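Local coordinates for putative lipoprotein (Clostridium perfringens ATCC 13124, PDB 4R7R) that is of unknown function but is probably a membrane-anchored lipoprotein that may bind lipid, built on an alpha-beta fold around an antiparallel sheet, at residues Y9-L14 and I91-W96; L50-D55 and D109-F114; I59-L64 and D99-Y104; N66-K71 and D84-D89. All coordinates share one frame; numbering follows the deposited sequence.

Overall arrangement
From the N terminus, helix 9-17 comes first, and contact 1 sets it against strand 90-95, closing a long loop back to the start of the chain. Helix 45-52 begins contact 2, which ends in the loop 109-114 and so crosses contact 1. Contact 3 joins 59-64 to 99-104 at one edge of the sheet; it lies wholly within the span of contact 2 but also crosses contact 1. Contact 4, in the hairpin of strands 70-75 and 80-85, falls within the spans of all three others. Contacts 1, 3 and 4 meet on one antiparallel sheet, whereas contact 2, its centre about 15 Å from that of contact 1, links to helix 9-17 through Thr11, Leu50 and Leu53.

Contact 1 of 4, residues Y9-L14 and I91-W96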
loop_
_atom_site.group_PDB
_atom_site.type_symbol
_atom_site.label_atom_id
_atom_site.label_comp_id
_atom_site.label_asym_id
_atom_site.label_seq_id
_atom_site.Cartn_x
_atom_site.Cartn_y
_atom_site.Cartn_z
ATOM N N TYR A 9 -3.487 -9.090 -9.039
ATOM C CA TYR A 9 -3.540 -10.343 -8.295
ATOM C C TYR A 9 -3.498 -10.169 -6.777
ATOM O O TYR A 9 -4.376 -10.677 -6.073
ATOM C CB TYR A 9 -2.392 -11.268 -8.728
ATOM C CG TYR A 9 -2.383 -12.618 -8.029
ATOM C CD1 TYR A 9 -1.590 -12.842 -6.893
ATOM C CD2 TYR A 9 -3.162 -13.681 -8.510
ATOM C CE1 TYR A 9 -1.584 -14.082 -6.256
ATOM C CE2 TYR A 9 -3.155 -14.932 -7.874
ATOM C CZ TYR A 9 -2.369 -15.114 -6.756
ATOM O OH TYR A 9 -2.368 -16.331 -6.129
ATOM N N HIS A 10 -2.492 -9.458 -6.272
ATOM C CA HIS A 10 -2.270 -9.423 -4.827
ATOM C C HIS A 10 -3.254 -8.499 -4.135
ATOM O O HIS A 10 -3.589 -8.703 -2.965
ATOM C CB HIS A 10 -0.840 -8.984 -4.484
ATOM C CG HIS A 10 0.205 -10.021 -4.756
ATOM N ND1 HIS A 10 0.112 -11.316 -4.289
ATOM C CD2 HIS A 10 1.373 -9.945 -5.431
ATOM C CE1 HIS A 10 1.180 -11.994 -4.672
ATOM N NE2 HIS A 10 1.959 -11.185 -5.368
ATOM N N THR A 11 -3.701 -7.471 -4.846
ATOM C CA THR A 11 -4.640 -6.503 -4.272
ATOM C C THR A 11 -6.022 -7.123 -4.067
ATOM O O THR A 11 -6.682 -6.881 -3.063
ATOM C CB THR A 11 -4.772 -5.258 -5.165
ATOM O OG1 THR A 11 -3.467 -4.710 -5.398
ATOM C CG2 THR A 11 -5.672 -4.215 -4.516
ATOM N N LYS A 12 -6.442 -7.937 -5.028
ATOM C CA LYS A 12 -7.690 -8.676 -4.922
ATOM C C LYS A 12 -7.673 -9.601 -3.697
ATOM O O LYS A 12 -8.670 -9.711 -2.976
ATOM C CB LYS A 12 -7.931 -9.456 -6.219
ATOM C CG LYS A 12 -8.919 -10.596 -6.121
ATOM C CD LYS A 12 -9.307 -11.073 -7.511
ATOM C CE LYS A 12 -9.762 -9.897 -8.367
ATOM N NZ LYS A 12 -10.613 -10.321 -9.516
ATOM N N ASN A 13 -6.533 -10.238 -3.442
ATOM C CA ASN A 13 -6.408 -11.109 -2.284
ATOM C C ASN A 13 -6.416 -10.334 -0.983
ATOM O O ASN A 13 -7.036 -10.753 -0.009
ATOM C CB ASN A 13 -5.144 -11.959 -2.387
ATOM C CG ASN A 13 -5.304 -13.095 -3.377
ATOM O OD1 ASN A 13 -6.429 -13.471 -3.724
ATOM N ND2 ASN A 13 -4.187 -13.642 -3.846
ATOM N N LEU A 14 -5.740 -9.196 -0.970
ATOM C CA LEU A 14 -5.721 -8.372 0.221
ATOM C C LEU A 14 -7.128 -7.860 0.472
ATOM O O LEU A 14 -7.631 -7.904 1.600
ATOM C CB LEU A 14 -4.743 -7.210 0.070
ATOM C CG LEU A 14 -4.748 -6.253 1.259
ATOM C CD1 LEU A 14 -4.311 -6.998 2.509
ATOM C CD2 LEU A 14 -3.859 -5.048 0.991
ATOM N N ILE A 91 2.896 3.009 -6.104
ATOM C CA ILE A 91 3.063 2.108 -4.969
ATOM C C ILE A 91 3.201 0.672 -5.478
ATOM O O ILE A 91 2.859 0.383 -6.626
ATOM C CB ILE A 91 1.874 2.179 -3.980
ATOM C CG1 ILE A 91 0.648 1.494 -4.571
ATOM C CG2 ILE A 91 1.524 3.617 -3.596
ATOM C CD1 ILE A 91 -0.438 1.264 -3.559
ATOM N N THR A 92 3.729 -0.216 -4.639
ATOM C CA THR A 92 3.710 -1.644 -4.925
ATOM C C THR A 92 3.063 -2.340 -3.738
ATOM O O THR A 92 3.048 -1.802 -2.627
ATOM C CB THR A 92 5.110 -2.250 -5.170
ATOM O OG1 THR A 92 5.910 -2.142 -3.983
ATOM C CG2 THR A 92 5.806 -1.578 -6.356
ATOM N N LEU A 93 2.541 -3.536 -3.978
ATOM C CA LEU A 93 1.722 -4.231 -3.003
ATOM C C LEU A 93 1.936 -5.733 -3.174
ATOM O O LEU A 93 1.835 -6.269 -4.301
ATOM C CB LEU A 93 0.242 -3.852 -3.183
ATOM C CG LEU A 93 -0.777 -4.196 -2.083
ATOM C CD1 LEU A 93 -2.029 -3.341 -2.249
ATOM C CD2 LEU A 93 -1.148 -5.680 -2.088
ATOM N N TYR A 94 2.225 -6.413 -2.063
ATOM C CA TYR A 94 2.569 -7.826 -2.122
ATOM C C TYR A 94 2.513 -8.467 -0.736
ATOM O O TYR A 94 2.603 -7.757 0.278
ATOM C CB TYR A 94 3.955 -8.002 -2.754
ATOM C CG TYR A 94 5.074 -7.218 -2.098
ATOM C CD1 TYR A 94 5.898 -7.817 -1.155
ATOM C CD2 TYR A 94 5.320 -5.885 -2.439
ATOM C CE1 TYR A 94 6.936 -7.111 -0.551
ATOM C CE2 TYR A 94 6.348 -5.176 -1.855
ATOM C CZ TYR A 94 7.160 -5.790 -0.910
ATOM O OH TYR A 94 8.197 -5.093 -0.318
ATOM N N PRO A 95 2.335 -9.806 -0.685
ATOM C CA PRO A 95 2.365 -10.457 0.626
ATOM C C PRO A 95 3.780 -10.381 1.170
ATOM O O PRO A 95 4.743 -10.354 0.384
ATOM C CB PRO A 95 1.926 -11.904 0.336
ATOM C CG PRO A 95 2.130 -12.103 -1.124
ATOM C CD PRO A 95 2.082 -10.752 -1.787
ATOM N N TRP A 96 3.908 -10.335 2.492
ATOM C CA TRP A 96 5.196 -10.047 3.124
ATOM C C TRP A 96 6.268 -11.084 2.790
ATOM O O TRP A 96 7.455 -10.789 2.796
ATOM C CB TRP A 96 5.023 -9.966 4.639
ATOM C CG TRP A 96 4.836 -11.314 5.254
ATOM C CD1 TRP A 96 3.785 -12.173 5.054
ATOM C CD2 TRP A 96 5.735 -11.979 6.147
ATOM N NE1 TRP A 96 3.976 -13.323 5.776
ATOM C CE2 TRP A 96 5.161 -13.232 6.457
ATOM C CE3 TRP A 96 6.964 -11.633 6.718
ATOM C CZ2 TRP A 96 5.775 -14.144 7.320
ATOM C CZ3 TRP A 96 7.579 -12.542 7.582
ATOM C CH2 TRP A 96 6.983 -13.785 7.871
#
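His10 has CG anti to its carbonyl carbon (chi1 -73°) and Leu93 has CG anti to its backbone N, which directs both CG atoms into the space between helix 9-17 and strand 90-95. This is helix-on-sheet packing in an alpha-beta fold: the axes of the short segments 9-14 and 91-95 approach to 7.6 Å at 63°. The evidence for a close fit is at the imidazole. Pro95 CD sits over one face of the ring, 3.3 Å from its centroid and 16° off the normal, a CH-pi contact offset toward the ND1 and CE1 rim. The opposite face carries Tyr9 CD1, so the imidazole is sandwiched, while its NE2 makes a weak hydrogen bond to Arg101 O. Leu93 meets both apolar and polar atoms of the helix: CD1 lies 4.1 Å from Leu14 CD2, and CD2 faces the carbonyl of His10. On the neighbouring strand, Asp103 receives two bonds from the helix: Thr11 OG1 is hydrogen-bonded to Asp103 OD2, and His10 N to Asp103 OD1. The contact is buried. Beside the hydroxyl's polar bond, Thr11 OG1 also rests 3.7 Å from Leu93 CD1.

Contact 2 of 4, residues L50-D55 and D109-F114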
loop_
_atom_site.group_PDB
_atom_site.type_symbol
_atom_site.label_atom_id
_atom_site.label_comp_id
_atom_site.label_asym_id
_atom_site.label_seq_id
_atom_site.Cartn_x
_atom_site.Cartn_y
_atom_site.Cartn_z
ATOM N N LEU A 50 -8.764 0.756 -1.170
ATOM C CA LEU A 50 -9.050 -0.420 -1.985
ATOM C C LEU A 50 -10.408 -0.287 -2.674
ATOM O O LEU A 50 -10.575 -0.699 -3.825
ATOM C CB LEU A 50 -9.010 -1.703 -1.135
ATOM C CG LEU A 50 -7.676 -2.102 -0.479
ATOM C CD1 LEU A 50 -7.767 -3.484 0.152
ATOM C CD2 LEU A 50 -6.493 -2.038 -1.453
ATOM N N LYS A 51 -11.376 0.291 -1.972
ATOM C CA LYS A 51 -12.715 0.442 -2.525
ATOM C C LYS A 51 -12.721 1.494 -3.632
ATOM O O LYS A 51 -13.597 1.492 -4.497
ATOM C CB LYS A 51 -13.720 0.817 -1.431
ATOM C CG LYS A 51 -14.119 -0.336 -0.512
ATOM C CD LYS A 51 -14.856 0.179 0.731
ATOM C CE LYS A 51 -15.867 -0.833 1.285
ATOM N NZ LYS A 51 -15.244 -2.062 1.854
ATOM N N SER A 52 -11.737 2.388 -3.601
ATOM C CA SER A 52 -11.684 3.486 -4.559
ATOM C C SER A 52 -10.908 3.097 -5.834
ATOM O O SER A 52 -10.986 3.789 -6.856
ATOM C CB SER A 52 -11.063 4.727 -3.911
ATOM O OG SER A 52 -9.645 4.614 -3.842
ATOM N N LEU A 53 -10.163 1.994 -5.774
ATOM C CA LEU A 53 -9.358 1.568 -6.924
ATOM C C LEU A 53 -10.204 1.144 -8.121
ATOM O O LEU A 53 -11.090 0.284 -8.014
ATOM C CB LEU A 53 -8.427 0.401 -6.556
ATOM C CG LEU A 53 -7.367 0.678 -5.502
ATOM C CD1 LEU A 53 -6.492 -0.547 -5.307
ATOM C CD2 LEU A 53 -6.558 1.902 -5.871
ATOM N N LYS A 54 -9.907 1.744 -9.263
ATOM C CA LYS A 54 -10.434 1.260 -10.524
ATOM C C LYS A 54 -9.351 0.408 -11.184
ATOM O O LYS A 54 -8.179 0.467 -10.797
ATOM C CB LYS A 54 -10.852 2.422 -11.423
ATOM C CG LYS A 54 -11.802 3.417 -10.760
ATOM C CD LYS A 54 -11.682 4.805 -11.391
ATOM C CE LYS A 54 -12.919 5.678 -11.120
ATOM N NZ LYS A 54 -13.046 6.124 -9.689
ATOM N N ASP A 55 -9.739 -0.368 -12.186
ATOM C CA ASP A 55 -8.822 -1.284 -12.860
ATOM C C ASP A 55 -7.665 -0.583 -13.579
ATOM O O ASP A 55 -6.581 -1.150 -13.721
ATOM C CB ASP A 55 -9.597 -2.149 -13.854
ATOM C CG ASP A 55 -10.941 -2.603 -13.304
ATOM O OD1 ASP A 55 -11.060 -3.790 -12.908
ATOM O OD2 ASP A 55 -11.875 -1.760 -13.265
ATOM N N ASP A 109 -5.385 9.168 -10.005
ATOM C CA ASP A 109 -6.806 9.504 -10.145
ATOM C C ASP A 109 -7.661 9.241 -8.887
ATOM O O ASP A 109 -8.839 9.585 -8.861
ATOM C CB ASP A 109 -7.420 8.762 -11.356
ATOM C CG ASP A 109 -7.335 7.239 -11.238
ATOM O OD1 ASP A 109 -7.701 6.540 -12.216
ATOM O OD2 ASP A 109 -6.901 6.731 -10.182
ATOM N N ILE A 110 -7.092 8.643 -7.848
ATOM C CA ILE A 110 -7.915 8.284 -6.692
ATOM C C ILE A 110 -8.174 9.509 -5.827
ATOM O O ILE A 110 -7.450 10.497 -5.924
ATOM C CB ILE A 110 -7.274 7.173 -5.838
ATOM C CG1 ILE A 110 -6.090 7.717 -5.070
ATOM C CG2 ILE A 110 -6.925 5.943 -6.697
ATOM C CD1 ILE A 110 -5.902 7.014 -3.788
ATOM N N PRO A 111 -9.223 9.464 -4.991
ATOM C CA PRO A 111 -9.524 10.658 -4.187
ATOM C C PRO A 111 -8.336 11.114 -3.320
ATOM O O PRO A 111 -7.571 10.273 -2.807
ATOM C CB PRO A 111 -10.702 10.207 -3.320
ATOM C CG PRO A 111 -11.367 9.103 -4.134
ATOM C CD PRO A 111 -10.242 8.405 -4.837
ATOM N N ASN A 112 -8.189 12.436 -3.171
ATOM C CA ASN A 112 -7.041 13.014 -2.477
ATOM C C ASN A 112 -6.853 12.470 -1.062
ATOM O O ASN A 112 -5.719 12.287 -0.604
ATOM C CB ASN A 112 -7.164 14.544 -2.423
ATOM C CG ASN A 112 -7.062 15.186 -3.798
ATOM O OD1 ASN A 112 -6.198 14.825 -4.604
ATOM N ND2 ASN A 112 -7.950 16.137 -4.078
ATOM N N SER A 113 -7.960 12.222 -0.371
ATOM C CA SER A 113 -7.921 11.709 0.995
ATOM C C SER A 113 -7.145 10.398 1.138
ATOM O O SER A 113 -6.497 10.172 2.161
ATOM C CB SER A 113 -9.342 11.502 1.516
ATOM O OG SER A 113 -9.897 12.739 1.868
ATOM N N PHE A 114 -7.213 9.552 0.113
ATOM C CA PHE A 114 -6.604 8.229 0.167
ATOM C C PHE A 114 -5.222 8.156 -0.500
ATOM O O PHE A 114 -4.700 7.066 -0.694
ATOM C CB PHE A 114 -7.538 7.191 -0.476
ATOM C CG PHE A 114 -8.997 7.369 -0.115
ATOM C CD1 PHE A 114 -9.374 7.770 1.166
ATOM C CD2 PHE A 114 -9.992 7.164 -1.069
ATOM C CE1 PHE A 114 -10.728 7.955 1.489
ATOM C CE2 PHE A 114 -11.340 7.348 -0.755
ATOM C CZ PHE A 114 -11.709 7.741 0.526
#
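Ser52 fits against the loop with both of its side-chain atoms: CB is 3.9 Å from Pro111 CD, and OG lies 3.8 Å from Phe114 CD2. The hydroxyl stands between the backbone N and the carbonyl carbon (chi1 78°) and is hydrogen-bonded to Leu49 O one turn back; since Phe114 CD2 and Ile110 CB, the latter 4.0 Å from OG, are carbons, its approach to them is van der Waals packing. The phenyl ring is approached obliquely by this oxygen, and CE2 also comes near Ser52 CB. Here helix 45-52 and the residues that follow it pack on the connection that leads from strand 103-106 to helix 116-125, a connection with a short 3-10 turn at 112-114, where Phe114 N bonds to Pro111 O at 3.0 Å. Next along, Leu53 and Ile110 run side by side and point the same way, with Leu53 CD2 4.1 Å from Ile110 CG2. Leu53 also reaches Thr11 of helix 9-17. At the exposed side, Lys54 CD passes 4.4 Å from Asp109 OD1, yet Lys54 NZ stays 5.9 Å from that oxygen, too far for a salt bridge; the other oxygen, Asp109 OD2, is hydrogen-bonded to Asn57 ND2.

Contact 3 of 4, residues I59-L64 and D99-Y104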
loop_
_atom_site.group_PDB
_atom_site.type_symbol
_atom_site.label_atom_id
_atom_site.label_comp_id
_atom_site.label_asym_id
_atom_site.label_seq_id
_atom_site.Cartn_x
_atom_site.Cartn_y
_atom_site.Cartn_z
ATOM N N ILE A 59 -0.929 -1.019 -13.028
ATOM C CA ILE A 59 -0.018 -0.930 -14.164
ATOM C C ILE A 59 0.991 -2.081 -14.183
ATOM O O ILE A 59 1.049 -2.887 -13.252
ATOM C CB ILE A 59 0.731 0.408 -14.157
ATOM C CG1 ILE A 59 1.590 0.533 -12.893
ATOM C CG2 ILE A 59 -0.254 1.545 -14.227
ATOM C CD1 ILE A 59 2.402 1.781 -12.829
ATOM N N ASN A 60 1.783 -2.145 -15.248
ATOM C CA ASN A 60 2.799 -3.183 -15.405
ATOM C C ASN A 60 4.040 -2.982 -14.542
ATOM O O ASN A 60 4.286 -1.889 -14.027
ATOM C CB ASN A 60 3.222 -3.270 -16.872
ATOM C CG ASN A 60 2.093 -3.727 -17.781
ATOM O OD1 ASN A 60 1.815 -4.922 -17.892
ATOM N ND2 ASN A 60 1.434 -2.773 -18.437
ATOM N N GLU A 61 4.814 -4.053 -14.397
ATOM C CA GLU A 61 6.104 -4.006 -13.720
ATOM C C GLU A 61 6.980 -2.900 -14.274
ATOM O O GLU A 61 7.117 -2.758 -15.487
ATOM C CB GLU A 61 6.847 -5.337 -13.857
ATOM C CG GLU A 61 6.455 -6.394 -12.851
ATOM C CD GLU A 61 7.537 -7.444 -12.668
ATOM O OE1 GLU A 61 8.494 -7.470 -13.479
ATOM O OE2 GLU A 61 7.435 -8.241 -11.710
ATOM N N GLU A 62 7.569 -2.124 -13.369
ATOM C CA GLU A 62 8.506 -1.066 -13.719
ATOM C C GLU A 62 9.827 -1.223 -12.980
ATOM O O GLU A 62 9.868 -1.799 -11.893
ATOM C CB GLU A 62 7.929 0.300 -13.376
ATOM C CG GLU A 62 6.815 0.792 -14.269
ATOM C CD GLU A 62 6.472 2.241 -13.968
ATOM O OE1 GLU A 62 7.017 2.778 -12.976
ATOM O OE2 GLU A 62 5.676 2.842 -14.725
ATOM N N ALA A 63 10.899 -0.691 -13.561
ATOM C CA ALA A 63 12.163 -0.534 -12.836
ATOM C C ALA A 63 11.948 0.445 -11.686
ATOM O O ALA A 63 11.129 1.357 -11.791
ATOM C CB ALA A 63 13.265 -0.045 -13.759
ATOM N N LEU A 64 12.662 0.265 -10.582
ATOM C CA LEU A 64 12.343 1.049 -9.393
ATOM C C LEU A 64 13.517 1.851 -8.866
ATOM O O LEU A 64 14.663 1.441 -9.008
ATOM C CB LEU A 64 11.810 0.136 -8.285
ATOM C CG LEU A 64 10.445 -0.506 -8.529
ATOM C CD1 LEU A 64 10.182 -1.602 -7.509
ATOM C CD2 LEU A 64 9.327 0.539 -8.504
ATOM N N ASP A 99 7.559 -11.712 -2.765
ATOM C CA ASP A 99 7.684 -10.506 -3.553
ATOM C C ASP A 99 8.258 -10.805 -4.935
ATOM O O ASP A 99 8.845 -9.925 -5.565
ATOM C CB ASP A 99 8.558 -9.474 -2.815
ATOM C CG ASP A 99 10.045 -9.896 -2.699
ATOM O OD1 ASP A 99 10.879 -9.028 -2.338
ATOM O OD2 ASP A 99 10.398 -11.072 -2.962
ATOM N N VAL A 100 8.102 -12.041 -5.407
ATOM C CA VAL A 100 8.607 -12.368 -6.735
ATOM C C VAL A 100 7.860 -11.554 -7.780
ATOM O O VAL A 100 8.431 -11.173 -8.803
ATOM C CB VAL A 100 8.494 -13.883 -7.076
ATOM C CG1 VAL A 100 9.422 -14.684 -6.189
ATOM C CG2 VAL A 100 7.051 -14.388 -6.977
ATOM N N ARG A 101 6.587 -11.279 -7.516
ATOM C CA ARG A 101 5.794 -10.474 -8.432
ATOM C C ARG A 101 4.841 -9.576 -7.664
ATOM O O ARG A 101 3.797 -10.010 -7.168
ATOM C CB ARG A 101 5.021 -11.355 -9.405
ATOM C CG ARG A 101 4.066 -10.583 -10.282
ATOM C CD ARG A 101 2.707 -11.265 -10.272
ATOM N NE ARG A 101 1.622 -10.429 -10.786
ATOM C CZ ARG A 101 0.928 -9.579 -10.042
ATOM N NH1 ARG A 101 -0.062 -8.870 -10.589
ATOM N NH2 ARG A 101 1.223 -9.440 -8.749
ATOM N N LYS A 102 5.221 -8.314 -7.556
ATOM C CA LYS A 102 4.419 -7.343 -6.846
ATOM C C LYS A 102 3.320 -6.819 -7.753
ATOM O O LYS A 102 3.472 -6.836 -8.969
ATOM C CB LYS A 102 5.296 -6.188 -6.359
ATOM C CG LYS A 102 6.564 -6.638 -5.671
ATOM C CD LYS A 102 7.565 -5.510 -5.560
ATOM C CE LYS A 102 8.730 -5.954 -4.692
ATOM N NZ LYS A 102 9.829 -4.959 -4.620
ATOM N N ASP A 103 2.211 -6.388 -7.156
ATOM C CA ASP A 103 1.238 -5.522 -7.820
ATOM C C ASP A 103 1.818 -4.102 -7.984
ATOM O O ASP A 103 2.488 -3.586 -7.080
ATOM C CB ASP A 103 -0.064 -5.441 -7.009
ATOM C CG ASP A 103 -1.046 -6.581 -7.303
ATOM O OD1 ASP A 103 -0.660 -7.675 -7.809
ATOM O OD2 ASP A 103 -2.240 -6.365 -6.996
ATOM N N TYR A 104 1.557 -3.466 -9.119
ATOM C CA TYR A 104 1.990 -2.086 -9.326
ATOM C C TYR A 104 0.769 -1.231 -9.571
ATOM O O TYR A 104 -0.056 -1.546 -10.447
ATOM C CB TYR A 104 2.974 -1.968 -10.507
ATOM C CG TYR A 104 4.310 -2.645 -10.275
ATOM C CD1 TYR A 104 5.469 -1.892 -10.042
ATOM C CD2 TYR A 104 4.418 -4.043 -10.283
ATOM C CE1 TYR A 104 6.707 -2.518 -9.827
ATOM C CE2 TYR A 104 5.642 -4.680 -10.057
ATOM C CZ TYR A 104 6.783 -3.917 -9.833
ATOM O OH TYR A 104 7.988 -4.556 -9.614
HETATM O O HOH W 1 0.327 -4.875 -11.330
HETATM O O HOH W 2 7.358 -7.605 -8.925
#
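Ile59 N donates to Tyr104 O at 2.8 Å with an N-H...O angle of 156°, the donor tilted 35° from the carbonyl plane, while the course of 59-64 then turns across that of 100-104. Water 1 bridges Ile59 O and Tyr104 N, accepting from the latter. Tyr104 carries most of the side-chain contact. Glu61 CA stands over the centre of its ring, 3.8 Å from the centroid, in a CH-pi contact. Glu62 N lies over the same face nearer the rim, and Glu61 CG comes within 3.4 Å of CE2 of Tyr104. Residues 61-62, just past short strand 58-59, thus lie over the ring, beside strand 103-106 at the edge of the antiparallel sheet. Leu64 CD2 reaches Tyr104 CE1 at the ring edge, 4.2 Å away. Water 2 ties Glu61 OE2 to Lys102 N, with Tyr104 OH 3.2 Å from it. Arg101 forms a salt bridge within its own segment, NH1 and NH2 both meeting Asp103 OD1 end-on, NH2 at 2.7 Å.

Contact 4 of 4, residues N66-K71 and D84-D89; sequences NKPLYK and DIYGDD
Lys71 lies beside Asp84 across the hairpin of strands 70-75 and 80-85: CB is 4.2 Å from Asp84 OD1, CG closes to 3.1 Å from that oxygen, CD and CE stay near it, and NZ ends in a salt bridge at 2.6 Å from OD1. The bend at chi4 (73°) turns NZ back to the carboxylate, which it meets on the syn side, 22° out of plane. Tyr94 OH is hydrogen-bonded both to this NZ and to Asp84 OD2. The two residues form a non-hydrogen-bonded antiparallel pair; Tyr70 and Ile85 form the hydrogen-bonded one, with Ile85 N 2.8 Å from Tyr70 O. A classic beta bulge follows, since Leu69 N and, weakly, Tyr70 N both turn to Ile85 O. Pro68 then lies over part of one face of the Tyr86 ring, the two side chains running alongside and pointing the same way. Pro68 CA lies over the ring face, 4.0 Å from the Tyr86 centroid and 29° off its normal.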
loop_
_atom_site.group_PDB
_atom_site.type_symbol
_atom_site.label_atom_id
_atom_site.label_comp_id
_atom_site.label_asym_id
_atom_site.label_seq_id
_atom_site.Cartn_x
_atom_site.Cartn_y
_atom_site.Cartn_z
ATOM N N ASN A 66 16.001 3.147 -5.954
ATOM C CA ASN A 66 16.674 2.271 -5.004
ATOM C C ASN A 66 15.841 1.903 -3.775
ATOM O O ASN A 66 15.981 0.819 -3.248
ATOM C CB ASN A 66 17.987 2.909 -4.556
ATOM C CG ASN A 66 19.089 1.889 -4.376
ATOM O OD1 ASN A 66 19.170 1.224 -3.346
ATOM N ND2 ASN A 66 19.945 1.757 -5.383
ATOM N N LYS A 67 14.960 2.785 -3.322
ATOM C CA LYS A 67 14.098 2.410 -2.206
ATOM C C LYS A 67 12.849 3.271 -2.093
ATOM O O LYS A 67 12.855 4.451 -2.458
ATOM C CB LYS A 67 14.880 2.447 -0.883
ATOM C CG LYS A 67 15.267 3.823 -0.369
ATOM C CD LYS A 67 16.157 3.686 0.860
ATOM C CE LYS A 67 16.710 5.024 1.325
ATOM N NZ LYS A 67 17.530 4.850 2.563
ATOM N N PRO A 68 11.767 2.673 -1.579
ATOM C CA PRO A 68 10.551 3.423 -1.281
ATOM C C PRO A 68 10.822 4.586 -0.345
ATOM O O PRO A 68 11.874 4.655 0.295
ATOM C CB PRO A 68 9.654 2.383 -0.590
ATOM C CG PRO A 68 10.599 1.333 -0.105
ATOM C CD PRO A 68 11.656 1.273 -1.149
ATOM N N LEU A 69 9.865 5.500 -0.274
ATOM C CA LEU A 69 9.893 6.538 0.726
ATOM C C LEU A 69 9.450 5.933 2.060
ATOM O O LEU A 69 10.047 6.174 3.114
ATOM C CB LEU A 69 8.985 7.695 0.303
ATOM C CG LEU A 69 9.428 8.364 -1.007
ATOM C CD1 LEU A 69 8.493 9.501 -1.365
ATOM C CD2 LEU A 69 10.888 8.854 -0.951
ATOM N N TYR A 70 8.402 5.123 1.991
ATOM C CA TYR A 70 7.802 4.532 3.171
ATOM C C TYR A 70 7.401 3.094 2.901
ATOM O O TYR A 70 7.167 2.693 1.747
ATOM C CB TYR A 70 6.549 5.296 3.610
ATOM C CG TYR A 70 6.741 6.753 3.943
ATOM C CD1 TYR A 70 7.311 7.145 5.157
ATOM C CD2 TYR A 70 6.319 7.740 3.062
ATOM C CE1 TYR A 70 7.471 8.489 5.474
ATOM C CE2 TYR A 70 6.466 9.086 3.378
ATOM C CZ TYR A 70 7.045 9.452 4.581
ATOM O OH TYR A 70 7.198 10.783 4.877
ATOM N N LYS A 71 7.261 2.347 3.987
ATOM C CA LYS A 71 6.811 0.977 3.926
ATOM C C LYS A 71 5.635 0.819 4.884
ATOM O O LYS A 71 5.721 1.162 6.073
ATOM C CB LYS A 71 7.959 0.038 4.283
ATOM C CG LYS A 71 8.014 -1.238 3.483
ATOM C CD LYS A 71 9.305 -2.025 3.785
ATOM C CE LYS A 71 9.347 -3.297 2.965
ATOM N NZ LYS A 71 9.616 -3.012 1.540
ATOM N N ASP A 84 4.755 -0.685 -0.592
ATOM C CA ASP A 84 5.894 0.216 -0.677
ATOM C C ASP A 84 5.428 1.538 -1.292
ATOM O O ASP A 84 4.751 1.534 -2.321
ATOM C CB ASP A 84 7.033 -0.409 -1.494
ATOM C CG ASP A 84 7.691 -1.597 -0.784
ATOM O OD1 ASP A 84 7.698 -1.618 0.471
ATOM O OD2 ASP A 84 8.218 -2.508 -1.474
ATOM N N ILE A 85 5.770 2.663 -0.663
ATOM C CA ILE A 85 5.359 3.969 -1.181
ATOM C C ILE A 85 6.501 4.706 -1.901
ATOM O O ILE A 85 7.527 5.030 -1.290
ATOM C CB ILE A 85 4.820 4.863 -0.039
ATOM C CG1 ILE A 85 3.765 4.108 0.784
ATOM C CG2 ILE A 85 4.282 6.171 -0.589
ATOM C CD1 ILE A 85 2.641 3.569 -0.058
ATOM N N TYR A 86 6.325 4.972 -3.193
ATOM C CA TYR A 86 7.303 5.753 -3.963
ATOM C C TYR A 86 6.786 7.147 -4.321
ATOM O O TYR A 86 5.719 7.575 -3.859
ATOM C CB TYR A 86 7.687 5.019 -5.248
ATOM C CG TYR A 86 8.268 3.659 -4.984
ATOM C CD1 TYR A 86 9.645 3.475 -4.878
ATOM C CD2 TYR A 86 7.440 2.568 -4.802
ATOM C CE1 TYR A 86 10.178 2.240 -4.620
ATOM C CE2 TYR A 86 7.958 1.326 -4.545
ATOM C CZ TYR A 86 9.329 1.165 -4.455
ATOM O OH TYR A 86 9.824 -0.087 -4.191
ATOM N N GLY A 87 7.546 7.851 -5.153
ATOM C CA GLY A 87 7.137 9.163 -5.619
ATOM C C GLY A 87 6.041 9.081 -6.664
ATOM O O GLY A 87 5.719 7.995 -7.139
ATOM N N ASP A 88 5.453 10.227 -6.997
ATOM C CA ASP A 88 4.464 10.321 -8.071
ATOM C C ASP A 88 3.252 9.424 -7.903
ATOM O O ASP A 88 2.619 9.079 -8.899
ATOM C CB ASP A 88 5.112 9.997 -9.416
ATOM C CG ASP A 88 5.958 11.128 -9.937
ATOM O OD1 ASP A 88 6.206 12.105 -9.178
ATOM O OD2 ASP A 88 6.372 11.036 -11.118
ATOM N N ASP A 89 2.946 9.042 -6.665
ATOM C CA ASP A 89 1.753 8.254 -6.359
ATOM C C ASP A 89 1.855 6.822 -6.880
ATOM O O ASP A 89 0.849 6.121 -7.028
ATOM C CB ASP A 89 0.496 8.939 -6.913
ATOM C CG ASP A 89 0.101 10.148 -6.100
ATOM O OD1 ASP A 89 0.346 10.114 -4.873
ATOM O OD2 ASP A 89 -0.440 11.131 -6.671
#